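Local coordinates for PPC domain-containing protein (Pyrococcus horikoshii, PDB 2DT4) that is of unknown function but belongs to the plant- and prokaryote-conserved (PPC) domain family and assembles as a trimer of mostly beta subunits, each with a single helix, at residues A[21-26]-A[88-93]; A[27-32]-A[116-121]; A[94-97]-A[101-104]. One frame throughout, in Å; residues are numbered along the deposited sequence.

Contact 1: A[21-26]-A[88-93]; sequences ELLTYI and VHAHVS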
ATOM      1  N   GLU A  21      -6.539 -18.111   8.499  1.00 10.54           N
ATOM      2  CA  GLU A  21      -6.659 -17.791   7.074  1.00 10.05           C
ATOM      3  C   GLU A  21      -6.934 -16.289   7.129  1.00 10.10           C
ATOM      4  O   GLU A  21      -7.822 -15.832   7.853  1.00  9.67           O
ATOM      5  CB  GLU A  21      -7.788 -18.521   6.365  1.00 10.33           C
ATOM      6  CG  GLU A  21      -7.768 -18.357   4.844  1.00 11.15           C
ATOM      7  CD  GLU A  21      -8.256 -17.016   4.401  1.00 12.23           C
ATOM      8  OE1 GLU A  21      -9.396 -16.644   4.775  1.00 12.41           O
ATOM      9  OE2 GLU A  21      -7.519 -16.327   3.659  1.00 10.34           O
ATOM     10  N   LEU A  22      -6.057 -15.538   6.445  1.00  9.28           N
ATOM     11  CA  LEU A  22      -6.109 -14.079   6.578  1.00  9.70           C
ATOM     12  C   LEU A  22      -7.460 -13.376   6.341  1.00  9.70           C
ATOM     13  O   LEU A  22      -7.867 -12.515   7.138  1.00  9.03           O
ATOM     14  CB  LEU A  22      -5.016 -13.486   5.694  1.00  9.96           C
ATOM     15  CG  LEU A  22      -4.803 -11.977   5.809  1.00 11.26           C
ATOM     16  CD1 LEU A  22      -4.516 -11.595   7.250  1.00 11.09           C
ATOM     17  CD2 LEU A  22      -3.674 -11.535   4.871  1.00 13.06           C
ATOM     18  N   LEU A  23      -8.122 -13.686   5.228  1.00  9.51           N
ATOM     19  CA  LEU A  23      -9.401 -13.039   4.901  1.00 10.47           C
ATOM     20  C   LEU A  23     -10.443 -13.370   5.958  1.00  9.98           C
ATOM     21  O   LEU A  23     -11.178 -12.486   6.423  1.00 10.64           O
ATOM     22  CB  LEU A  23      -9.933 -13.368   3.484  1.00 10.60           C
ATOM     23  CG  LEU A  23      -9.053 -12.871   2.333  1.00 13.08           C
ATOM     24  CD1 LEU A  23      -9.576 -13.468   1.047  1.00 15.68           C
ATOM     25  CD2 LEU A  23      -9.031 -11.353   2.253  1.00 13.75           C
ATOM     26  N   THR A  24     -10.454 -14.634   6.373  1.00  9.98           N
ATOM     27  CA  THR A  24     -11.370 -15.111   7.394  1.00 10.08           C
ATOM     28  C   THR A  24     -11.157 -14.370   8.683  1.00 10.00           C
ATOM     29  O   THR A  24     -12.112 -13.892   9.283  1.00 10.10           O
ATOM     30  CB  THR A  24     -11.198 -16.620   7.561  1.00  9.89           C
ATOM     31  OG1 THR A  24     -11.544 -17.263   6.327  1.00 11.90           O
ATOM     32  CG2 THR A  24     -12.190 -17.172   8.591  1.00 11.62           C
ATOM     33  N   TYR A  25      -9.909 -14.217   9.111  1.00  9.64           N
ATOM     34  CA  TYR A  25      -9.632 -13.536  10.365  1.00  9.21           C
ATOM     35  C   TYR A  25     -10.094 -12.083  10.300  1.00  8.85           C
ATOM     36  O   TYR A  25     -10.715 -11.587  11.213  1.00  9.48           O
ATOM     37  CB  TYR A  25      -8.132 -13.589  10.697  1.00  8.72           C
ATOM     38  CG  TYR A  25      -7.731 -12.808  11.921  1.00 10.16           C
ATOM     39  CD1 TYR A  25      -7.551 -13.428  13.153  1.00 11.34           C
ATOM     40  CD2 TYR A  25      -7.550 -11.437  11.858  1.00 10.49           C
ATOM     41  CE1 TYR A  25      -7.182 -12.702  14.266  1.00 10.28           C
ATOM     42  CE2 TYR A  25      -7.186 -10.709  12.964  1.00 11.98           C
ATOM     43  CZ  TYR A  25      -7.005 -11.346  14.155  1.00 12.56           C
ATOM     44  OH  TYR A  25      -6.613 -10.622  15.240  1.00 13.78           O
ATOM     45  N   ILE A  26      -9.815 -11.401   9.194  1.00  8.36           N
ATOM     46  CA  ILE A  26     -10.142  -9.989   9.126  1.00  8.86           C
ATOM     47  C   ILE A  26     -11.672  -9.863   9.184  1.00  9.16           C
ATOM     48  O   ILE A  26     -12.171  -8.997   9.884  1.00  8.88           O
ATOM     49  CB  ILE A  26      -9.525  -9.278   7.876  1.00  9.03           C
ATOM     50  CG1 ILE A  26      -7.998  -9.238   7.989  1.00  8.72           C
ATOM     51  CG2 ILE A  26     -10.089  -7.852   7.754  1.00 11.26           C
ATOM     52  CD1 ILE A  26      -7.328  -8.926   6.718  1.00 10.20           C
ATOM     53  N   VAL A  88     -14.506  -8.828   3.026  1.00  9.79           N
ATOM     54  CA  VAL A  88     -13.119  -8.405   2.853  1.00 10.27           C
ATOM     55  C   VAL A  88     -12.686  -8.628   1.403  1.00 11.07           C
ATOM     56  O   VAL A  88     -12.817  -9.727   0.860  1.00 13.30           O
ATOM     57  CB  VAL A  88     -12.186  -9.151   3.814  1.00 10.48           C
ATOM     58  CG1 VAL A  88     -10.802  -8.485   3.814  1.00 12.24           C
ATOM     59  CG2 VAL A  88     -12.774  -9.175   5.220  1.00 11.58           C
ATOM     60  N   HIS A  89     -12.197  -7.562   0.767  1.00 10.46           N
ATOM     61  CA  HIS A  89     -11.689  -7.630  -0.603  1.00 10.27           C
ATOM     62  C   HIS A  89     -10.292  -7.078  -0.581  1.00 10.35           C
ATOM     63  O   HIS A  89     -10.090  -5.928  -0.210  1.00 11.11           O
ATOM     64  CB  HIS A  89     -12.567  -6.859  -1.572  1.00 11.08           C
ATOM     65  CG  HIS A  89     -12.183  -7.033  -3.004  1.00 15.29           C
ATOM     66  ND1 HIS A  89     -11.768  -8.249  -3.511  1.00 20.25           N
ATOM     67  CD2 HIS A  89     -12.108  -6.148  -4.030  1.00 17.05           C
ATOM     68  CE1 HIS A  89     -11.484  -8.108  -4.798  1.00 20.15           C
ATOM     69  NE2 HIS A  89     -11.694  -6.849  -5.135  1.00 19.15           N
ATOM     70  N   ALA A  90      -9.320  -7.898  -0.957  1.00  9.66           N
ATOM     71  CA  ALA A  90      -7.931  -7.450  -0.978  1.00  8.74           C
ATOM     72  C   ALA A  90      -7.124  -8.035  -2.116  1.00  8.47           C
ATOM     73  O   ALA A  90      -7.427  -9.102  -2.625  1.00  9.67           O
ATOM     74  CB  ALA A  90      -7.248  -7.776   0.328  1.00  9.48           C
ATOM     75  N   HIS A  91      -6.066  -7.332  -2.491  1.00  7.53           N
ATOM     76  CA  HIS A  91      -5.098  -7.791  -3.496  1.00  7.43           C
ATOM     77  C   HIS A  91      -3.752  -7.879  -2.818  1.00  7.26           C
ATOM     78  O   HIS A  91      -3.475  -7.150  -1.870  1.00  7.78           O
ATOM     79  CB  HIS A  91      -4.984  -6.831  -4.685  1.00  7.71           C
ATOM     80  CG  HIS A  91      -6.148  -6.900  -5.624  1.00 10.29           C
ATOM     81  ND1 HIS A  91      -5.990  -7.042  -6.984  1.00 18.72           N
ATOM     82  CD2 HIS A  91      -7.482  -6.913  -5.400  1.00 13.27           C
ATOM     83  CE1 HIS A  91      -7.177  -7.063  -7.565  1.00 14.71           C
ATOM     84  NE2 HIS A  91      -8.101  -6.984  -6.628  1.00 14.24           N
ATOM     85  N   VAL A  92      -2.954  -8.836  -3.293  1.00  8.23           N
ATOM     86  CA  VAL A  92      -1.631  -9.056  -2.657  1.00  7.86           C
ATOM     87  C   VAL A  92      -0.535  -9.162  -3.694  1.00  7.68           C
ATOM     88  O   VAL A  92      -0.753  -9.623  -4.812  1.00  7.86           O
ATOM     89  CB  VAL A  92      -1.634 -10.351  -1.801  1.00  8.03           C
ATOM     90  CG1 VAL A  92      -2.470 -10.185  -0.561  1.00  9.48           C
ATOM     91  CG2 VAL A  92      -2.053 -11.552  -2.632  1.00  8.35           C
ATOM     92  N   SER A  93       0.672  -8.795  -3.249  1.00  7.45           N
ATOM     93  CA  SER A  93       1.882  -8.995  -4.023  1.00  8.62           C
ATOM     94  C   SER A  93       2.707  -9.879  -3.069  1.00  7.98           C
ATOM     95  O   SER A  93       2.736  -9.662  -1.833  1.00  7.97           O
ATOM     96  CB  SER A  93       2.628  -7.755  -4.471  1.00 11.04           C
ATOM     97  OG  SER A  93       3.098  -7.072  -3.394  1.00 16.34           O
TER

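Contact 2: A[27-32]-A[116-121]; sequences KNFCKK and IFLQEL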
ATOM      1  N   LYS A  27     -12.402 -10.739   8.487  1.00  9.60           N
ATOM      2  CA  LYS A  27     -13.868 -10.762   8.547  1.00  9.20           C
ATOM      3  C   LYS A  27     -14.376 -10.971   9.976  1.00  8.66           C
ATOM      4  O   LYS A  27     -15.237 -10.217  10.468  1.00  9.27           O
ATOM      5  CB  LYS A  27     -14.433 -11.836   7.626  1.00 10.16           C
ATOM      6  CG  LYS A  27     -15.952 -11.978   7.751  1.00 11.16           C
ATOM      7  CD  LYS A  27     -16.548 -12.954   6.723  1.00 17.68           C
ATOM      8  CE  LYS A  27     -18.033 -13.075   6.937  1.00 22.16           C
ATOM      9  NZ  LYS A  27     -18.873 -13.606   5.799  1.00 27.36           N
ATOM     10  N   ASN A  28     -13.823 -11.976  10.658  1.00  8.98           N
ATOM     11  CA  ASN A  28     -14.244 -12.286  12.018  1.00  9.18           C
ATOM     12  C   ASN A  28     -13.910 -11.160  13.009  1.00  9.18           C
ATOM     13  O   ASN A  28     -14.667 -10.882  13.960  1.00  9.81           O
ATOM     14  CB  ASN A  28     -13.605 -13.618  12.448  1.00  9.77           C
ATOM     15  CG  ASN A  28     -14.302 -14.827  11.792  1.00 10.20           C
ATOM     16  OD1 ASN A  28     -15.476 -14.723  11.384  1.00 13.49           O
ATOM     17  ND2 ASN A  28     -13.599 -15.956  11.689  1.00 11.05           N
ATOM     18  N   PHE A  29     -12.746 -10.550  12.811  1.00  9.02           N
ATOM     19  CA  PHE A  29     -12.356  -9.363  13.571  1.00  9.32           C
ATOM     20  C   PHE A  29     -13.456  -8.267  13.406  1.00  8.80           C
ATOM     21  O   PHE A  29     -13.929  -7.693  14.402  1.00  8.73           O
ATOM     22  CB  PHE A  29     -10.970  -8.883  13.150  1.00  9.23           C
ATOM     23  CG  PHE A  29     -10.601  -7.541  13.689  1.00 12.36           C
ATOM     24  CD1 PHE A  29     -10.908  -6.412  12.950  1.00 14.16           C
ATOM     25  CD2 PHE A  29      -9.935  -7.389  14.892  1.00 17.92           C
ATOM     26  CE1 PHE A  29     -10.559  -5.170  13.400  1.00 15.75           C
ATOM     27  CE2 PHE A  29      -9.615  -6.111  15.338  1.00 17.19           C
ATOM     28  CZ  PHE A  29      -9.978  -5.023  14.579  1.00 13.04           C
ATOM     29  N   CYS A  30     -13.823  -7.952  12.169  1.00  8.73           N
ATOM     30  CA  CYS A  30     -14.796  -6.913  11.921  1.00  9.29           C
ATOM     31  C   CYS A  30     -16.148  -7.314  12.517  1.00 10.60           C
ATOM     32  O   CYS A  30     -16.822  -6.477  13.059  1.00  9.98           O
ATOM     33  CB  CYS A  30     -14.920  -6.575  10.435  1.00  9.60           C
ATOM     34  SG  CYS A  30     -13.424  -5.795   9.773  1.00  9.79           S
ATOM     35  N   LYS A  31     -16.527  -8.589  12.448  1.00 11.02           N
ATOM     36  CA  LYS A  31     -17.794  -8.998  13.069  1.00 11.43           C
ATOM     37  C   LYS A  31     -17.803  -8.742  14.555  1.00 12.06           C
ATOM     38  O   LYS A  31     -18.791  -8.204  15.098  1.00 13.47           O
ATOM     39  CB  LYS A  31     -18.106 -10.456  12.770  1.00 12.03           C
ATOM     40  CG  LYS A  31     -18.466 -10.682  11.345  1.00 13.73           C
ATOM     41  CD  LYS A  31     -18.857 -12.138  11.119  1.00 18.14           C
ATOM     42  CE  LYS A  31     -19.236 -12.323   9.701  1.00 22.61           C
ATOM     43  NZ  LYS A  31     -19.657 -13.746   9.415  1.00 26.59           N
ATOM     44  N   LYS A  32     -16.709  -9.099  15.210  1.00 12.32           N
ATOM     45  CA  LYS A  32     -16.566  -8.907  16.629  1.00 13.06           C
ATOM     46  C   LYS A  32     -16.627  -7.435  16.996  1.00 12.06           C
ATOM     47  O   LYS A  32     -17.308  -7.049  17.952  1.00 13.11           O
ATOM     48  CB  LYS A  32     -15.260  -9.509  17.133  1.00 14.05           C
ATOM     49  CG  LYS A  32     -15.110  -9.395  18.642  1.00 17.36           C
ATOM     50  CD  LYS A  32     -16.331  -9.863  19.392  1.00 24.90           C
ATOM     51  CE  LYS A  32     -16.088  -9.859  20.894  1.00 27.42           C
ATOM     52  NZ  LYS A  32     -15.555  -8.541  21.385  1.00 31.52           N
ATOM     53  N   ILE A 116      -1.249  -6.288  10.195  1.00  7.74           N
ATOM     54  CA  ILE A 116      -2.329  -5.571   9.526  1.00  8.03           C
ATOM     55  C   ILE A 116      -2.735  -4.248  10.208  1.00  8.50           C
ATOM     56  O   ILE A 116      -2.912  -4.192  11.454  1.00  7.64           O
ATOM     57  CB  ILE A 116      -3.559  -6.529   9.511  1.00  9.21           C
ATOM     58  CG1 ILE A 116      -3.261  -7.894   8.844  1.00  9.78           C
ATOM     59  CG2 ILE A 116      -4.752  -5.848   8.873  1.00 11.00           C
ATOM     60  CD1 ILE A 116      -2.645  -7.871   7.464  1.00 10.01           C
ATOM     61  N   PHE A 117      -2.953  -3.255   9.349  1.00  8.35           N
ATOM     62  CA  PHE A 117      -3.452  -1.941   9.716  1.00  8.16           C
ATOM     63  C   PHE A 117      -4.881  -1.870   9.184  1.00  7.48           C
ATOM     64  O   PHE A 117      -5.130  -2.192   8.024  1.00  6.64           O
ATOM     65  CB  PHE A 117      -2.636  -0.793   9.117  1.00  8.52           C
ATOM     66  CG  PHE A 117      -3.245   0.556   9.347  1.00  8.70           C
ATOM     67  CD1 PHE A 117      -3.877   1.235   8.328  1.00 11.85           C
ATOM     68  CD2 PHE A 117      -3.199   1.139  10.610  1.00  8.40           C
ATOM     69  CE1 PHE A 117      -4.454   2.502   8.553  1.00 11.61           C
ATOM     70  CE2 PHE A 117      -3.769   2.400  10.826  1.00  9.01           C
ATOM     71  CZ  PHE A 117      -4.377   3.070   9.802  1.00 11.35           C
ATOM     72  N   LEU A 118      -5.805  -1.448  10.043  1.00  7.66           N
ATOM     73  CA  LEU A 118      -7.212  -1.379   9.674  1.00  7.64           C
ATOM     74  C   LEU A 118      -7.807  -0.077  10.161  1.00  7.78           C
ATOM     75  O   LEU A 118      -7.678   0.257  11.343  1.00  8.84           O
ATOM     76  CB  LEU A 118      -7.963  -2.568  10.241  1.00  8.58           C
ATOM     77  CG  LEU A 118      -9.391  -2.687   9.756  1.00 10.70           C
ATOM     78  CD1 LEU A 118      -9.810  -4.141   9.767  1.00 13.76           C
ATOM     79  CD2 LEU A 118     -10.392  -1.866  10.585  1.00 12.02           C
ATOM     80  N   GLN A 119      -8.423   0.685   9.252  1.00  7.30           N
ATOM     81  CA  GLN A 119      -9.018   1.975   9.580  1.00  7.47           C
ATOM     82  C   GLN A 119     -10.493   1.915   9.233  1.00  8.60           C
ATOM     83  O   GLN A 119     -10.874   1.882   8.049  1.00  8.12           O
ATOM     84  CB  GLN A 119      -8.321   3.130   8.824  1.00  7.75           C
ATOM     85  CG  GLN A 119      -9.002   4.487   8.991  1.00  7.69           C
ATOM     86  CD  GLN A 119      -8.988   4.913  10.459  1.00  7.78           C
ATOM     87  OE1 GLN A 119     -10.062   5.019  11.106  1.00 11.37           O
ATOM     88  NE2 GLN A 119      -7.810   5.107  10.997  1.00  6.06           N
ATOM     89  N   GLU A 120     -11.316   1.980  10.276  1.00  8.10           N
ATOM     90  CA  GLU A 120     -12.755   1.986  10.090  1.00  8.19           C
ATOM     91  C   GLU A 120     -13.182   3.330   9.530  1.00  8.62           C
ATOM     92  O   GLU A 120     -12.600   4.348   9.888  1.00  8.94           O
ATOM     93  CB  GLU A 120     -13.443   1.764  11.450  1.00  8.22           C
ATOM     94  CG  GLU A 120     -14.945   1.853  11.422  1.00  9.47           C
ATOM     95  CD  GLU A 120     -15.573   1.725  12.781  1.00  9.64           C
ATOM     96  OE1 GLU A 120     -16.669   1.117  12.836  1.00 10.06           O
ATOM     97  OE2 GLU A 120     -14.995   2.233  13.773  1.00  9.86           O
ATOM     98  N   LEU A 121     -14.186   3.311   8.653  1.00  9.30           N
ATOM     99  CA  LEU A 121     -14.797   4.518   8.089  1.00  9.43           C
ATOM    100  C   LEU A 121     -16.286   4.535   8.412  1.00 10.61           C
ATOM    101  O   LEU A 121     -16.936   3.479   8.384  1.00 12.23           O
ATOM    102  CB  LEU A 121     -14.629   4.495   6.579  1.00  9.72           C
ATOM    103  CG  LEU A 121     -13.185   4.490   6.066  1.00  8.90           C
ATOM    104  CD1 LEU A 121     -13.169   4.500   4.548  1.00 11.66           C
ATOM    105  CD2 LEU A 121     -12.305   5.629   6.636  1.00 10.76           C
TER

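Contact 3: A[94-97]-A[101-104]; sequences LGNE and VFGG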
ATOM      1  N   LEU A  94       3.221 -10.952  -3.663  1.00  8.46           N
ATOM      2  CA  LEU A  94       3.903 -12.008  -2.948  1.00  9.25           C
ATOM      3  C   LEU A  94       5.282 -12.297  -3.503  1.00  9.36           C
ATOM      4  O   LEU A  94       5.452 -12.500  -4.720  1.00  9.70           O
ATOM      5  CB  LEU A  94       3.015 -13.206  -3.167  1.00  8.77           C
ATOM      6  CG  LEU A  94       1.590 -13.138  -2.623  1.00 10.13           C
ATOM      7  CD1 LEU A  94       0.806 -14.270  -3.160  1.00 10.20           C
ATOM      8  CD2 LEU A  94       1.534 -13.142  -1.133  1.00 10.10           C
ATOM      9  N   GLY A  95       6.269 -12.341  -2.618  1.00  8.83           N
ATOM     10  CA  GLY A  95       7.643 -12.578  -3.005  1.00  8.68           C
ATOM     11  C   GLY A  95       8.114 -13.985  -2.761  1.00  9.01           C
ATOM     12  O   GLY A  95       7.969 -14.545  -1.672  1.00 10.26           O
ATOM     13  N   ASN A  96       8.754 -14.554  -3.768  1.00  9.11           N
ATOM     14  CA  ASN A  96       9.292 -15.899  -3.643  1.00  9.69           C
ATOM     15  C   ASN A  96      10.742 -15.854  -3.192  1.00  9.97           C
ATOM     16  O   ASN A  96      11.284 -14.792  -2.893  1.00  8.97           O
ATOM     17  CB  ASN A  96       9.020 -16.782  -4.887  1.00 10.11           C
ATOM     18  CG  ASN A  96      10.084 -16.713  -6.005  1.00 10.78           C
ATOM     19  OD1 ASN A  96       9.999 -17.527  -6.964  1.00 13.61           O
ATOM     20  ND2 ASN A  96      11.015 -15.807  -5.940  1.00  6.63           N
ATOM     21  N   GLU A  97      11.315 -17.051  -3.036  1.00 11.58           N
ATOM     22  CA  GLU A  97      12.643 -17.168  -2.455  1.00 12.70           C
ATOM     23  C   GLU A  97      13.777 -16.551  -3.260  1.00 12.01           C
ATOM     24  O   GLU A  97      14.869 -16.348  -2.754  1.00 13.72           O
ATOM     25  CB  GLU A  97      12.936 -18.667  -2.199  1.00 14.21           C
ATOM     26  CG  GLU A  97      13.135 -19.449  -3.500  1.00 17.58           C
ATOM     27  CD  GLU A  97      13.215 -20.968  -3.331  1.00 24.71           C
ATOM     28  OE1 GLU A  97      14.345 -21.509  -3.296  1.00 26.92           O
ATOM     29  OE2 GLU A  97      12.147 -21.619  -3.271  1.00 31.58           O
ATOM     30  N   VAL A 101       8.150 -11.575  -7.890  1.00 10.11           N
ATOM     31  CA  VAL A 101       6.843 -11.221  -7.312  1.00  9.37           C
ATOM     32  C   VAL A 101       5.696 -11.752  -8.171  1.00  8.79           C
ATOM     33  O   VAL A 101       5.686 -11.573  -9.390  1.00  8.79           O
ATOM     34  CB  VAL A 101       6.739  -9.685  -7.140  1.00  9.48           C
ATOM     35  CG1 VAL A 101       5.375  -9.290  -6.615  1.00  9.67           C
ATOM     36  CG2 VAL A 101       7.828  -9.204  -6.193  1.00 11.08           C
ATOM     37  N   PHE A 102       4.766 -12.403  -7.483  1.00  7.93           N
ATOM     38  CA  PHE A 102       3.508 -12.868  -7.996  1.00  8.53           C
ATOM     39  C   PHE A 102       2.400 -12.087  -7.321  1.00  8.92           C
ATOM     40  O   PHE A 102       2.574 -11.519  -6.241  1.00  9.49           O
ATOM     41  CB  PHE A 102       3.311 -14.362  -7.679  1.00  9.00           C
ATOM     42  CG  PHE A 102       4.331 -15.278  -8.316  1.00 11.10           C
ATOM     43  CD1 PHE A 102       5.599 -15.394  -7.791  1.00 12.40           C
ATOM     44  CD2 PHE A 102       3.993 -16.016  -9.442  1.00 12.48           C
ATOM     45  CE1 PHE A 102       6.537 -16.237  -8.371  1.00 14.04           C
ATOM     46  CE2 PHE A 102       4.920 -16.840 -10.038  1.00 14.18           C
ATOM     47  CZ  PHE A 102       6.188 -16.964  -9.501  1.00 14.08           C
ATOM     48  N   GLY A 103       1.214 -12.100  -7.901  1.00  8.81           N
ATOM     49  CA  GLY A 103       0.130 -11.441  -7.231  1.00  8.76           C
ATOM     50  C   GLY A 103      -1.156 -11.372  -7.998  1.00  8.69           C
ATOM     51  O   GLY A 103      -1.246 -11.719  -9.194  1.00  8.75           O
ATOM     52  N   GLY A 104      -2.152 -10.809  -7.318  1.00  7.98           N
ATOM     53  CA  GLY A 104      -3.467 -10.659  -7.885  1.00  8.85           C
ATOM     54  C   GLY A 104      -4.458 -10.439  -6.759  1.00  8.21           C
ATOM     55  O   GLY A 104      -4.072 -10.054  -5.651  1.00  8.85           O
TER

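Contact 1: A[21-26]-A[88-93]
Val-88 holds its CG1 methyl anti to the backbone N (chi1 -168°), and Leu-23 holds CG anti to its own carbonyl carbon (chi1 -64°); the two torsions bring CG1 of the valine and CD2 of the leucine together at 3.7 Å, the side chains meeting at a slant. The second methyl of the valine serves Ile-26: Val-88 CG2 lies 3.9 Å from Ile-26 CG2, and here the two side chains run nearly at right angles. Val-88 thus wedges between residues one helical turn apart, its CG2 also 3.9 Å from Leu-23 O. Farther along the strand, Ala-90 CB touches the same leucine methyl, CD2 of Leu-23, more loosely at 4.4 Å. No hydrogen bond crosses this apolar junction. An alanine in place of Val-88 would probably open a gap between Leu-23 and Ile-26, leaving the leucine methyl to the looser touch of Ala-90. Glu-21, the N-cap, fixes the helix start: its OE1 accepts from Thr-24 N at 2.8 Å and from Thr-24 OG1 at 2.7 Å, while OE2 takes Leu-23 N from above the carboxylate plane and also receives Gly-109 N. This is helix-on-sheet packing, the first turn of helix 22-33 laying its apolar side on strand 85-95 at 140°, axes 8.9 Å apart. Leu-22 turns to Leu-75 and Val-111 and Leu-23 also rests on Leu-106, while strand 85-95 is tied by backbone bonds to strand 69-82 and, through Ala-90, to Leu-106.

Contact 2: A[27-32]-A[116-121]
Phe-29 and Cys-30, on the sheet-facing side of helix 22-33, close over Leu-118 of strand 114-123, where the helix packs across the main mixed sheet of the PPC domain. One methyl carries the contact from the strand: Leu-118 CD1 lies 3.8 Å from Phe-29 CE1 and 4.0 Å from Cys-30 SG. It meets the phenylalanine obliquely, and the two side chains pass alongside one another, pointing opposite ways, one descending from the helix and the other rising from the strand. Phe-29 can reach down because CG stands anti to its backbone N (chi1 169°). Leu-118 extends in the same sense, while the short thiol side chain of Cys-30 meets the methyl close to the helix. No polar bond crosses, and all three residues are buried. The ring of Phe-29 is further held by Tyr-12, edge-to-face, and by Phe-14, both on strand 5-16, and Leu-141 of the third subunit packs against it. Ile-35, in the loop after the helix, touches all three residues of the contact. Farther along the strand, the Glu-120 carboxylate is paired with both Arg-10 and Lys-122, consistent with a buried acid kept ionised. The contact is part of how the one helix of the chain is laid against a curled, mostly antiparallel sheet, its apolar side turned to the strands.

Contact 3: A[94-97]-A[101-104]
Leu-94 and Phe-102 form an antiparallel hydrogen-bonded pair, each giving its N-H to the carbonyl O of the other. Leu-94 N lies 2.7 Å from Phe-102 O, nearly in line with that carbonyl, and Phe-102 N lies 2.8 Å from Leu-94 O, in the carbonyl plane; both bonds are close to straight. Leu-94 O carries a second, weaker contact from the CA-H of Val-101, with CA at 3.2 Å, so two neighbouring residues of one strand grip the same oxygen. The side chains lie close to this backbone: Leu-94 CB is 3.5 Å from Phe-102 O, and Val-101 CG1, anti to the valine N (chi1 177°), is 3.7 Å from Leu-94 O. Leu-94 and Phe-102 project to one face of the sheet and Val-101 to the other. With CG anti to its carbonyl carbon (chi1 -63°), Phe-102 leans its ring so that Leu-94 O and the amide end of Asn-96 both lie at its edge. The pairing belongs to a beta hairpin of strands 85-95 and 101-104, and Gly-95 facing Val-101 is its last, non-hydrogen-bonded pair before the loop. Gly-103 is almost fully extended; a CB at these backbone angles would collide with the carbonyl O of Phe-102, so only a residue without one fits comfortably. On the face shared with Phe-102, Leu-94 packs on Tyr-70, Leu-72, Pro-49, Ile-51 and Leu-66, the last of which also touches Phe-102, while Gly-95 bonds through its backbone to Glu-71. In the trimer, Gly-103 makes backbone bonds to the second subunit, Val-101 meets Val-101 of that subunit and Phe-102 of the third, and Glu-97 O accepts from Lys-62 NZ of the third.

In the fold
Contacts 1 and 2 follow each other along helix 22-33, their centres 11 Å apart, and reach two different strands of one mixed sheet, 85-95 and 114-123. They touch, as Ile-26 CG2 comes 4.2 Å from Leu-118 CD1, so the helix rests on both strands through continuous packing. Their four segments interleave in sequence. Contact 3 follows contact 1 in the chain, between the two segments of contact 2, and continues strand 85-95 into its hairpin; Val-92 N probably bonds to Gly-104 O. Contacts 2 and 3 have centres 25 Å apart. Contacts 1 and 3 both meet the second subunit, contacts 2 and 3 the third, so the sheet that carries the helix also helps build the trimer interface.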